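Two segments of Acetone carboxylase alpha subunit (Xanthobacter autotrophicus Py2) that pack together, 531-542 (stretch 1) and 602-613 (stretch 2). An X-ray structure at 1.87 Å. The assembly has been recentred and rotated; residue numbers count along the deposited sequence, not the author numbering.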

# COMPACT_ATOMS: atom_id res chain seq x y z
N ASP A 531 -7.79 23.13 -4.49
CA ASP A 531 -7.01 22.10 -5.17
C ASP A 531 -7.83 20.79 -5.30
O ASP A 531 -7.39 19.70 -4.92
N TRP A 532 -9.04 20.95 -5.82
CA TRP A 532 -10.10 19.96 -5.76
C TRP A 532 -10.26 19.19 -7.12
O TRP A 532 -10.04 19.78 -8.21
N THR A 533 -10.61 17.90 -7.02
CA THR A 533 -10.96 17.05 -8.20
C THR A 533 -12.23 16.23 -7.92
O THR A 533 -12.57 16.00 -6.75
N MET A 534 -12.96 15.85 -8.98
CA MET A 534 -14.11 14.94 -8.87
C MET A 534 -14.19 13.98 -10.07
O MET A 534 -13.58 14.21 -11.11
N PHE A 535 -14.95 12.91 -9.91
CA PHE A 535 -15.19 11.93 -10.98
C PHE A 535 -16.53 11.20 -10.77
O PHE A 535 -17.18 11.33 -9.72
N PHE A 536 -16.95 10.52 -11.83
CA PHE A 536 -18.22 9.77 -11.89
C PHE A 536 -17.96 8.27 -11.96
O PHE A 536 -16.97 7.82 -12.56
N MET A 537 -18.86 7.47 -11.38
CA MET A 537 -18.77 6.00 -11.43
C MET A 537 -20.17 5.36 -11.33
O MET A 537 -20.83 5.45 -10.30
N GLY A 538 -20.58 4.71 -12.42
CA GLY A 538 -21.88 4.01 -12.55
C GLY A 538 -22.07 3.44 -13.95
O GLY A 538 -21.22 3.63 -14.84
N ASN A 539 -23.18 2.75 -14.16
CA ASN A 539 -23.53 2.18 -15.47
C ASN A 539 -23.97 3.30 -16.43
O ASN A 539 -24.62 4.27 -16.00
N GLY A 540 -23.60 3.18 -17.69
CA GLY A 540 -23.84 4.21 -18.71
C GLY A 540 -24.61 3.72 -19.91
O GLY A 540 -25.85 3.94 -20.03
N HIS A 541 -23.90 3.02 -20.78
CA HIS A 541 -24.49 2.48 -22.01
C HIS A 541 -25.51 1.33 -21.83
O HIS A 541 -26.31 1.09 -22.75
N ILE A 542 -25.47 0.64 -20.69
CA ILE A 542 -26.27 -0.57 -20.43
C ILE A 542 -27.04 -0.41 -19.10
O ILE A 542 -26.46 0.01 -18.09
N ASP A 602 -23.12 13.90 -21.54
CA ASP A 602 -22.89 12.76 -22.44
C ASP A 602 -23.12 11.43 -21.73
O ASP A 602 -23.49 11.43 -20.55
N LYS A 603 -22.90 10.31 -22.45
CA LYS A 603 -23.06 8.97 -21.88
C LYS A 603 -21.89 8.41 -21.04
O LYS A 603 -21.95 7.27 -20.59
N GLN A 604 -20.85 9.20 -20.81
CA GLN A 604 -19.65 8.69 -20.17
C GLN A 604 -19.80 8.69 -18.63
O GLN A 604 -19.42 9.63 -17.94
N ALA A 605 -20.41 7.62 -18.12
CA ALA A 605 -20.78 7.53 -16.71
C ALA A 605 -19.65 7.04 -15.79
O ALA A 605 -19.84 6.92 -14.58
N ILE A 606 -18.50 6.74 -16.38
CA ILE A 606 -17.25 6.40 -15.68
C ILE A 606 -16.14 7.35 -16.14
O ILE A 606 -15.88 7.48 -17.34
N THR A 607 -15.49 8.00 -15.18
CA THR A 607 -14.36 8.87 -15.44
C THR A 607 -13.28 8.72 -14.35
O THR A 607 -13.54 8.15 -13.29
N THR A 608 -12.08 9.21 -14.64
CA THR A 608 -11.04 9.41 -13.63
C THR A 608 -11.04 10.88 -13.22
O THR A 608 -11.65 11.72 -13.91
N GLU A 609 -10.34 11.19 -12.15
CA GLU A 609 -10.38 12.51 -11.53
C GLU A 609 -10.06 13.68 -12.50
O GLU A 609 -9.16 13.57 -13.35
N GLU A 610 -10.85 14.75 -12.38
CA GLU A 610 -10.71 15.97 -13.20
C GLU A 610 -10.79 17.19 -12.27
O GLU A 610 -11.53 17.18 -11.28
N MET A 611 -10.01 18.23 -12.58
CA MET A 611 -9.98 19.48 -11.77
C MET A 611 -11.38 20.15 -11.75
O MET A 611 -12.01 20.31 -12.81
N PHE A 612 -11.85 20.50 -10.56
CA PHE A 612 -13.03 21.34 -10.37
C PHE A 612 -12.65 22.53 -9.45
O PHE A 612 -11.78 22.40 -8.54
N SER A 613 -13.33 23.65 -9.62
CA SER A 613 -13.18 24.83 -8.76
C SER A 613 -14.51 25.28 -8.19
O SER A 613 -15.56 24.95 -8.72

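Met534 and Glu610 form an antiparallel hydrogen-bonded pair (Met534 N to Glu610 O 3.0 Å, 156°; Glu610 N to Met534 O 3.1 Å, 151°), and their side chains lie on the same face of the sheet. Alternation along each strand puts Trp532 and Phe612, two residues away, on that face too.

Apolar packing centres there on Phe612 (chi1 m, -79°), whose ring is covered by Met534. Met534 CB lies 4.1 Å from the Phe612 ring centroid, 26° off the normal, and Met534 SD lies 4.4 Å from it at 16°; both angles place the methionine over the ring face. Its m, t, p rotamer also lets Met534 SD accept a weak hydrogen bond from Trp532 NE1 (3.7 Å, 147°). Trp532 (t) meets Phe612 CB only with its ring edge, Trp532 CD1 to Phe612 CB being 4.3 Å. Farther along, Met537 CB points away, yet the side chain returns to bring Met537 CE within 3.6 Å of Ile606 CG1. Ala605 points toward stretch 1, its CB 3.7 Å from Gly540 CA; an ideal CB on Gly540 would lie 2.9 Å from Lys603 O, a clash.

Among direct polar contacts, Thr533 OG1 (chi1 p) donates to Glu609 OE2 at 2.7 Å. Thr607, also p, places OG1 to accept from Phe536 N (3.0 Å, 170°), while Thr607 N donates to Phe536 O (3.0 Å, 163°): side chain and backbone together clamp one residue. Lys603, m at chi1 to chi3 and t at chi4, reaches Gly540 O through NZ at 2.9 Å. The His541 ring has Lys603 O over one face.

Waters complete the contact. Water 1 accepts from Trp532 N (3.0 Å) and donates to Phe612 O (2.7 Å). Water 2 donates to Met534 O (3.1 Å) and lies 2.8 Å from Thr607 OG1. Water 3 links His541 NE2 (2.8 Å) to Gln604 OE1 (2.7 Å).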

# COMPACT_ATOMS: atom_id res chain seq x y z
CB ASP A 531 -5.68 21.86 -4.43
CG ASP A 531 -4.75 23.09 -4.46
OD1 ASP A 531 -5.00 24.05 -5.19
OD2 ASP A 531 -3.70 23.08 -3.77
CB TRP A 532 -11.42 20.66 -5.36
CG TRP A 532 -12.53 19.71 -4.95
CD1 TRP A 532 -13.68 19.44 -5.63
CD2 TRP A 532 -12.57 18.91 -3.76
NE1 TRP A 532 -14.41 18.53 -4.95
CE2 TRP A 532 -13.75 18.19 -3.79
CE3 TRP A 532 -11.71 18.78 -2.66
CZ2 TRP A 532 -14.11 17.29 -2.78
CZ3 TRP A 532 -12.06 17.89 -1.65
CH2 TRP A 532 -13.26 17.16 -1.72
CB THR A 533 -9.86 16.03 -8.57
OG1 THR A 533 -9.62 15.16 -7.45
CG2 THR A 533 -8.58 16.76 -8.97
CB MET A 534 -15.44 15.72 -8.73
CG MET A 534 -15.44 16.80 -7.64
SD MET A 534 -17.01 17.65 -7.36
CE MET A 534 -18.01 16.32 -6.67
CB PHE A 535 -14.00 10.97 -11.17
CG PHE A 535 -13.68 10.08 -9.96
CD1 PHE A 535 -12.88 10.56 -8.91
CD2 PHE A 535 -14.11 8.75 -9.92
CE1 PHE A 535 -12.55 9.75 -7.83
CE2 PHE A 535 -13.79 7.94 -8.85
CZ PHE A 535 -13.02 8.42 -7.81
CB PHE A 536 -19.01 10.18 -13.19
CG PHE A 536 -19.51 11.61 -13.20
CD1 PHE A 536 -18.70 12.65 -13.64
CD2 PHE A 536 -20.79 11.92 -12.80
CE1 PHE A 536 -19.15 13.98 -13.66
CE2 PHE A 536 -21.26 13.24 -12.81
CZ PHE A 536 -20.42 14.29 -13.23
CB MET A 537 -17.88 5.45 -10.29
CG MET A 537 -17.61 3.93 -10.34
SD MET A 537 -16.93 3.32 -11.89
CE MET A 537 -18.17 2.19 -12.55
CB ASN A 539 -24.62 1.10 -15.33
CG ASN A 539 -25.95 1.64 -14.79
OD1 ASN A 539 -25.97 2.34 -13.79
ND2 ASN A 539 -27.06 1.32 -15.48
CB HIS A 541 -23.37 2.01 -22.96
CG HIS A 541 -22.40 3.08 -23.36
ND1 HIS A 541 -22.74 4.13 -24.16
CD2 HIS A 541 -21.08 3.23 -23.08
CE1 HIS A 541 -21.67 4.89 -24.36
NE2 HIS A 541 -20.66 4.38 -23.68
CB ILE A 542 -25.36 -1.81 -20.35
CG1 ILE A 542 -24.76 -2.10 -21.73
CG2 ILE A 542 -26.11 -3.05 -19.85
CD1 ILE A 542 -23.65 -3.16 -21.78
CB ASP A 602 -21.47 12.84 -23.06
CG ASP A 602 -20.35 12.77 -22.04
OD1 ASP A 602 -20.51 12.26 -20.92
OD2 ASP A 602 -19.23 13.23 -22.36
CB LYS A 603 -23.39 7.95 -22.98
CG LYS A 603 -24.77 8.12 -23.66
CD LYS A 603 -25.93 7.82 -22.74
CE LYS A 603 -25.98 6.37 -22.21
NZ LYS A 603 -27.20 6.12 -21.38
CB GLN A 604 -18.42 9.50 -20.65
CG GLN A 604 -17.07 8.90 -20.28
CD GLN A 604 -16.88 7.51 -20.82
OE1 GLN A 604 -17.36 7.18 -21.89
NE2 GLN A 604 -16.16 6.67 -20.08
CB ALA A 605 -22.02 6.66 -16.56
CB ILE A 606 -16.73 4.98 -16.00
CG1 ILE A 606 -17.75 3.96 -15.61
CG2 ILE A 606 -15.41 4.73 -15.23
CD1 ILE A 606 -17.36 2.53 -16.01
CB THR A 607 -14.75 10.37 -15.53
OG1 THR A 607 -15.24 10.82 -14.27
CG2 THR A 607 -15.79 10.64 -16.62
CB THR A 608 -9.64 9.01 -14.14
OG1 THR A 608 -9.31 9.72 -15.36
CG2 THR A 608 -9.61 7.50 -14.40
CB GLU A 609 -9.55 12.57 -10.22
CG GLU A 609 -8.04 12.64 -10.33
CD GLU A 609 -7.33 12.62 -8.94
OE1 GLU A 609 -6.33 11.86 -8.80
OE2 GLU A 609 -7.72 13.35 -8.00
CB GLU A 610 -11.83 15.93 -14.27
CG GLU A 610 -12.27 17.20 -14.95
CD GLU A 610 -13.31 16.93 -16.04
OE1 GLU A 610 -14.51 17.34 -15.90
OE2 GLU A 610 -12.95 16.24 -17.03
CB MET A 611 -8.92 20.45 -12.29
CG MET A 611 -7.49 19.95 -12.10
SD MET A 611 -6.25 20.97 -12.87
CE MET A 611 -6.37 20.41 -14.54
CB PHE A 612 -14.21 20.59 -9.70
CG PHE A 612 -15.03 19.69 -10.60
CD1 PHE A 612 -14.48 18.51 -11.14
CD2 PHE A 612 -16.38 19.93 -10.82
CE1 PHE A 612 -15.23 17.67 -11.93
CE2 PHE A 612 -17.15 19.08 -11.63
CZ PHE A 612 -16.57 17.95 -12.19
CB SER A 613 -12.65 26.03 -9.54
OG SER A 613 -11.50 25.67 -10.26
O HOH W 1 -10.20 23.55 -6.66
O HOH W 2 -14.44 13.54 -13.99
O HOH W 3 -18.15 5.63 -23.99